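Local coordinates for transcription regulator AsnC/Lrp ligand binding domain-containing protein (Sulfolobus tokodaii, PDB 2ZBC) that binds isoleucine between its subunits as a stand-alone RAM module, and is probably a small-molecule sensor in transcriptional or amino-acid regulation, at residues A2-L7 / T71-E76; D16-R21 / P64-T69. All blocks are in the same frame, centred on the assembly; numbering follows the deposited sequence.

Contact 1: residues A2-L7 / T71-E76; sequences ASAIVL and TMIIVE. With ILE (isoleucine), chain I.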
loop_
_atom_site.group_PDB
_atom_site.type_symbol
_atom_site.label_atom_id
_atom_site.label_comp_id
_atom_site.label_asym_id
_atom_site.label_seq_id
_atom_site.Cartn_x
_atom_site.Cartn_y
_atom_site.Cartn_z
ATOM N N ALA A 2 -7.398 25.688 10.940
ATOM C CA ALA A 2 -6.661 24.543 10.263
ATOM C C ALA A 2 -7.690 23.443 9.938
ATOM O O ALA A 2 -8.563 23.184 10.774
ATOM C CB ALA A 2 -5.658 24.006 11.184
ATOM N N SER A 3 -7.594 22.836 8.741
ATOM C CA SER A 3 -8.554 21.873 8.225
ATOM C C SER A 3 -7.815 20.622 7.740
ATOM O O SER A 3 -6.742 20.702 7.156
ATOM C CB SER A 3 -9.324 22.460 7.043
ATOM O OG SER A 3 -9.879 23.768 7.340
ATOM N N ALA A 4 -8.439 19.480 7.963
ATOM C CA ALA A 4 -7.877 18.277 7.504
ATOM C C ALA A 4 -8.978 17.195 7.427
ATOM O O ALA A 4 -10.023 17.300 8.070
ATOM C CB ALA A 4 -6.754 17.868 8.403
ATOM N N ILE A 5 -8.705 16.195 6.633
ATOM C CA ILE A 5 -9.521 15.012 6.591
ATOM C C ILE A 5 -8.689 13.879 7.113
ATOM O O ILE A 5 -7.560 13.699 6.623
ATOM C CB ILE A 5 -9.914 14.755 5.179
ATOM C CG1 ILE A 5 -10.763 15.863 4.589
ATOM C CG2 ILE A 5 -10.692 13.402 5.037
ATOM C CD1 ILE A 5 -12.049 15.973 5.147
ATOM N N VAL A 6 -9.198 13.143 8.129
ATOM C CA VAL A 6 -8.454 12.083 8.760
ATOM C C VAL A 6 -9.118 10.744 8.458
ATOM O O VAL A 6 -10.311 10.577 8.690
ATOM C CB VAL A 6 -8.376 12.278 10.282
ATOM C CG1 VAL A 6 -7.513 11.238 10.907
ATOM C CG2 VAL A 6 -7.799 13.685 10.622
ATOM N N LEU A 7 -8.344 9.824 7.917
ATOM C CA LEU A 7 -8.824 8.477 7.614
ATOM C C LEU A 7 -8.430 7.566 8.807
ATOM O O LEU A 7 -7.244 7.478 9.187
ATOM C CB LEU A 7 -8.203 7.949 6.319
ATOM C CG LEU A 7 -8.364 8.898 5.110
ATOM C CD1 LEU A 7 -7.581 8.457 3.927
ATOM C CD2 LEU A 7 -9.845 9.032 4.799
ATOM N N THR A 71 -3.772 11.508 8.237
ATOM C CA THR A 71 -4.301 12.912 8.206
ATOM C C THR A 71 -3.863 13.549 6.920
ATOM O O THR A 71 -2.696 13.555 6.608
ATOM C CB THR A 71 -3.755 13.721 9.435
ATOM O OG1 THR A 71 -4.219 13.112 10.648
ATOM C CG2 THR A 71 -4.267 15.243 9.458
HETATM N N MSE A 72 -4.830 14.050 6.172
HETATM C CA MSE A 72 -4.601 14.669 4.927
HETATM C C MSE A 72 -4.853 16.173 5.197
HETATM O O MSE A 72 -5.988 16.582 5.382
HETATM C CB MSE A 72 -5.618 14.124 3.921
HETATM C CG MSE A 72 -5.347 12.576 3.647
HETATM SE SE MSE A 72 -6.541 12.010 2.203
HETATM C CE MSE A 72 -8.130 11.965 3.219
ATOM N N ILE A 73 -3.791 16.935 5.256
ATOM C CA ILE A 73 -3.893 18.383 5.402
ATOM C C ILE A 73 -4.497 18.924 4.136
ATOM O O ILE A 73 -4.080 18.576 3.039
ATOM C CB ILE A 73 -2.475 19.029 5.673
ATOM C CG1 ILE A 73 -1.820 18.410 6.915
ATOM C CG2 ILE A 73 -2.642 20.543 5.805
ATOM C CD1 ILE A 73 -2.566 18.694 8.133
ATOM N N ILE A 74 -5.531 19.766 4.272
ATOM C CA ILE A 74 -6.211 20.400 3.182
ATOM C C ILE A 74 -5.454 21.657 2.747
ATOM O O ILE A 74 -4.968 22.433 3.589
ATOM C CB ILE A 74 -7.667 20.767 3.601
ATOM C CG1 ILE A 74 -8.523 19.500 3.602
ATOM C CG2 ILE A 74 -8.371 21.717 2.629
ATOM C CD1 ILE A 74 -9.785 19.661 4.427
ATOM N N VAL A 75 -5.362 21.839 1.439
ATOM C CA VAL A 75 -4.646 22.983 0.845
ATOM C C VAL A 75 -5.549 24.249 0.910
ATOM O O VAL A 75 -6.685 24.266 0.369
ATOM C CB VAL A 75 -4.254 22.772 -0.664
ATOM C CG1 VAL A 75 -3.648 24.075 -1.230
ATOM C CG2 VAL A 75 -3.184 21.624 -0.786
ATOM N N GLU A 76 -5.115 25.200 1.687
ATOM C CA GLU A 76 -5.753 26.545 1.731
ATOM C C GLU A 76 -5.934 27.105 0.336
ATOM O O GLU A 76 -5.005 27.173 -0.444
ATOM C CB GLU A 76 -4.924 27.493 2.615
ATOM C CG GLU A 76 -5.169 27.286 4.120
ATOM C CD GLU A 76 -4.364 28.245 5.014
ATOM O OE1 GLU A 76 -3.394 28.767 4.558
ATOM O OE2 GLU A 76 -4.767 28.474 6.156
HETATM N N ILE I . 0.917 10.506 10.855
HETATM C CA ILE I . -0.302 10.526 11.722
HETATM C C ILE I . -1.545 11.076 10.990
HETATM O O ILE I . -1.336 11.543 9.833
HETATM C CB ILE I . -0.052 11.369 12.959
HETATM C CG1 ILE I . -0.007 12.858 12.635
HETATM C CG2 ILE I . 1.298 11.028 13.519
HETATM C CD1 ILE I . 0.298 13.675 13.842
HETATM O OXT ILE I . -2.687 11.020 11.570
#
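Thr71 grips both oxygens of the isoleucine carboxylate. Its OG1 stands beside its own backbone N (chi1 -62°), so the two donors reach different oxygens. Thr71 OG1 donates to isoleucine OXT at 2.8 Å and Thr71 N to isoleucine O at 2.9 Å. Val6 and Thr71 lie side by side. With Ala4 and Ile73 they point to one face of the sheet, where helix 49-60 covers Thr71 and Ile73.

Three backbone hydrogen bonds join strand 3-7 to strand 71-75, which run antiparallel. Ile5 and Met72 form the hydrogen-bonded pair. Met72 N donates to Ile5 O at 2.8 Å, and Ile5 N returns a bond to Met72 O at 3.0 Å. Both donors lie in the plane of the carbonyl they meet. The bond from Ile74 N to Ser3 O is longer, 3.3 Å; it is straight at the hydrogen (171°), but the donor sits above the carbonyl plane.

These strands belong to the four-stranded antiparallel sheet of the ferredoxin-like (alpha+beta) RAM fold. Strand 40-45 flanks strand 3-10 on its other side. Ile74 also pairs with a strand of a second subunit, so the sheet continues across that interface.

Ile5, Leu7, Met72 and Ile74 pack on the opposite face. Met72, a selenomethionine, is bent at chi3 (-75°). Met72 CE lies 3.5 Å from Ile5 CG2, a tight fit, and 3.6 Å from Leu7 CG. Ile74 CD1 reaches Ile5 CG1 at 3.9 Å.

Contact 2: residues D16-R21 / P64-T69; sequences DEVFER and PKVRST. With ILE (isoleucine), chain I.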
loop_
_atom_site.group_PDB
_atom_site.type_symbol
_atom_site.label_atom_id
_atom_site.label_comp_id
_atom_site.label_asym_id
_atom_site.label_seq_id
_atom_site.Cartn_x
_atom_site.Cartn_y
_atom_site.Cartn_z
ATOM N N ASP A 16 -18.096 1.306 15.215
ATOM C CA ASP A 16 -19.295 2.022 15.692
ATOM C C ASP A 16 -19.034 2.782 16.985
ATOM O O ASP A 16 -19.564 3.912 17.192
ATOM C CB ASP A 16 -20.485 1.064 15.866
ATOM C CG ASP A 16 -20.921 0.420 14.558
ATOM O OD1 ASP A 16 -20.437 0.784 13.460
ATOM O OD2 ASP A 16 -21.777 -0.485 14.547
ATOM N N GLU A 17 -18.211 2.192 17.841
ATOM C CA GLU A 17 -17.928 2.748 19.170
ATOM C C GLU A 17 -17.061 3.978 18.948
ATOM O O GLU A 17 -17.284 5.031 19.550
ATOM C CB GLU A 17 -17.215 1.767 20.077
ATOM C CG GLU A 17 -18.117 0.664 20.630
ATOM C CD GLU A 17 -17.306 -0.349 21.411
ATOM O OE1 GLU A 17 -16.671 0.018 22.428
ATOM O OE2 GLU A 17 -17.325 -1.496 21.003
ATOM N N VAL A 18 -16.107 3.854 18.018
ATOM C CA VAL A 18 -15.287 5.005 17.703
ATOM C C VAL A 18 -16.102 6.134 17.074
ATOM O O VAL A 18 -15.924 7.315 17.394
ATOM C CB VAL A 18 -14.045 4.609 16.829
ATOM C CG1 VAL A 18 -13.240 5.911 16.390
ATOM C CG2 VAL A 18 -13.130 3.654 17.558
ATOM N N PHE A 19 -16.963 5.814 16.136
ATOM C CA PHE A 19 -17.841 6.807 15.480
ATOM C C PHE A 19 -18.663 7.566 16.547
ATOM O O PHE A 19 -18.705 8.805 16.551
ATOM C CB PHE A 19 -18.782 6.078 14.468
ATOM C CG PHE A 19 -19.916 6.929 13.957
ATOM C CD1 PHE A 19 -19.826 7.598 12.735
ATOM C CD2 PHE A 19 -21.081 7.071 14.688
ATOM C CE1 PHE A 19 -20.865 8.385 12.292
ATOM C CE2 PHE A 19 -22.134 7.847 14.251
ATOM C CZ PHE A 19 -22.039 8.484 13.033
ATOM N N GLU A 20 -19.227 6.822 17.489
ATOM C CA GLU A 20 -19.970 7.408 18.610
ATOM C C GLU A 20 -19.133 8.431 19.429
ATOM O O GLU A 20 -19.641 9.466 19.763
ATOM C CB GLU A 20 -20.506 6.304 19.524
ATOM C CG GLU A 20 -21.195 6.706 20.851
ATOM C CD GLU A 20 -21.836 5.477 21.591
ATOM O OE1 GLU A 20 -21.156 4.374 21.844
ATOM O OE2 GLU A 20 -23.064 5.619 21.896
ATOM N N ARG A 21 -17.865 8.123 19.709
ATOM C CA ARG A 21 -16.982 9.036 20.440
ATOM C C ARG A 21 -16.776 10.283 19.617
ATOM O O ARG A 21 -16.922 11.428 20.111
ATOM C CB ARG A 21 -15.641 8.401 20.690
ATOM C CG ARG A 21 -15.700 7.193 21.695
ATOM C CD ARG A 21 -14.326 6.581 22.032
ATOM N NE ARG A 21 -14.489 5.363 22.821
ATOM C CZ ARG A 21 -14.661 5.393 24.143
ATOM N NH1 ARG A 21 -14.586 6.556 24.825
ATOM N NH2 ARG A 21 -14.824 4.280 24.774
ATOM N N PRO A 64 -9.956 4.669 22.589
ATOM C CA PRO A 64 -10.109 3.194 22.534
ATOM C C PRO A 64 -10.533 2.728 21.185
ATOM O O PRO A 64 -11.468 3.229 20.572
ATOM C CB PRO A 64 -11.219 2.916 23.541
ATOM C CG PRO A 64 -11.067 4.081 24.571
ATOM C CD PRO A 64 -10.757 5.260 23.661
ATOM N N LYS A 65 -9.739 1.796 20.700
ATOM C CA LYS A 65 -9.990 1.003 19.504
ATOM C C LYS A 65 -9.575 1.746 18.276
ATOM O O LYS A 65 -9.749 1.218 17.193
ATOM C CB LYS A 65 -11.448 0.499 19.447
ATOM C CG LYS A 65 -11.838 -0.261 20.764
ATOM C CD LYS A 65 -13.033 -1.233 20.592
ATOM C CE LYS A 65 -13.269 -2.084 21.837
ATOM N NZ LYS A 65 -14.669 -2.637 21.839
ATOM N N VAL A 66 -8.960 2.934 18.385
ATOM C CA VAL A 66 -8.319 3.473 17.193
ATOM C C VAL A 66 -6.966 2.761 16.994
ATOM O O VAL A 66 -6.090 2.739 17.843
ATOM C CB VAL A 66 -8.207 5.058 17.265
ATOM C CG1 VAL A 66 -7.305 5.574 16.283
ATOM C CG2 VAL A 66 -9.533 5.636 17.138
ATOM N N ARG A 67 -6.764 2.266 15.803
ATOM C CA ARG A 67 -5.531 1.615 15.464
ATOM C C ARG A 67 -4.519 2.514 14.716
ATOM O O ARG A 67 -3.280 2.598 15.049
ATOM C CB ARG A 67 -5.860 0.421 14.579
ATOM C CG ARG A 67 -4.652 -0.313 14.090
ATOM C CD ARG A 67 -5.034 -1.425 13.075
ATOM N NE ARG A 67 -5.668 -2.530 13.779
ATOM C CZ ARG A 67 -6.279 -3.572 13.181
ATOM N NH1 ARG A 67 -6.399 -3.602 11.844
ATOM N NH2 ARG A 67 -6.811 -4.530 13.949
ATOM N N SER A 68 -5.022 3.123 13.671
ATOM C CA SER A 68 -4.204 4.030 12.871
ATOM C C SER A 68 -5.021 5.198 12.362
ATOM O O SER A 68 -6.273 5.163 12.300
ATOM C CB SER A 68 -3.559 3.212 11.756
ATOM O OG SER A 68 -4.461 2.808 10.806
ATOM N N THR A 69 -4.300 6.259 12.027
ATOM C CA THR A 69 -4.885 7.444 11.359
ATOM C C THR A 69 -3.947 7.915 10.250
ATOM O O THR A 69 -2.708 7.846 10.389
ATOM C CB THR A 69 -5.144 8.578 12.348
ATOM O OG1 THR A 69 -3.886 9.049 12.870
ATOM C CG2 THR A 69 -5.951 8.150 13.530
HETATM N N ILE I . 0.917 10.506 10.855
HETATM C CA ILE I . -0.302 10.526 11.722
HETATM C C ILE I . -1.545 11.076 10.990
HETATM O O ILE I . -1.336 11.543 9.833
HETATM C CB ILE I . -0.052 11.369 12.959
HETATM C CG1 ILE I . -0.007 12.858 12.635
HETATM C CG2 ILE I . 1.298 11.028 13.519
HETATM C CD1 ILE I . 0.298 13.675 13.842
HETATM O OXT ILE I . -2.687 11.020 11.570
HETATM O O HOH W 1 -14.155 3.232 20.981
#
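The guanidinium of Arg21 has the ring of Pro64 over one face and a water at its edge. Pro64 CG stands 3.7 Å above the Arg21 guanidinium plane, displaced toward the rim. Pro64 CG is 3.8 Å from both Arg21 CZ and Arg21 NH2. The Arg21 chain is extended from CG to NE and crosses the proline at about a right angle. In the guanidinium plane, Arg21 NE donates to the water at 2.8 Å. The same water donates to Pro64 O at 2.7 Å, so Pro64 meets the arginine directly with its ring and, through the water, with its carbonyl.

One turn earlier on the helix, Glu17 forms a salt bridge with Lys65. Lys65 NZ is 3.0 Å from Glu17 OE2 and comes from above the carboxylate plane. Its bond to Glu17 OE1 is weak. Both chains are extended beyond CG and cross obliquely. An alanine in place of Glu17 would remove the carboxylate and would probably leave the ammonium of Lys65 less well held against the helix.

Val18 lies beneath these polar pairs, on the side toward the sheet, and is the buried residue of the contact. Val18 CG1 meets Val66 CG2 at 3.8 Å, while CG2 lies against Pro64 O and Lys65 CB. Val18 also touches Thr10 of strand 3-10. The contact thus joins helix 15-22 of the RAM fold to the loop at 64-65 and the first residue of strand 66-75. Along that strand, Arg67 and Ser68 form a classic beta bulge opposite Asn9.

The charged and water-linked groups lie on the outer side of one valine contact. Arg21, Pro64 and Lys65 are exposed, so competition with water probably weakens the salt bridge, while Val18 and Val66 give the apolar part.

Both contacts use strand 66-75, and their centres lie about 18 Å apart on opposite sides of the chain's centre. Contact 1 pairs this strand with strand 3-10. Contact 2 sets its first residue and the loop at 64-65 against helix 15-22, which follows strand 3-10 in the chain. The two touch where Val6 CG1 meets Thr69 CB at 3.8 Å. Thr69 and Thr71 bring both contacts to the same isoleucine. Thr69 OG1 donates to isoleucine OXT at 2.6 Å, so the two threonine hydroxyls share one carboxylate oxygen. Arg61 also hydrogen-bonds Thr69 OG1. Val34, Gly36 and Asp39 of the third subunit complete the grip, placing the ligand between subunits.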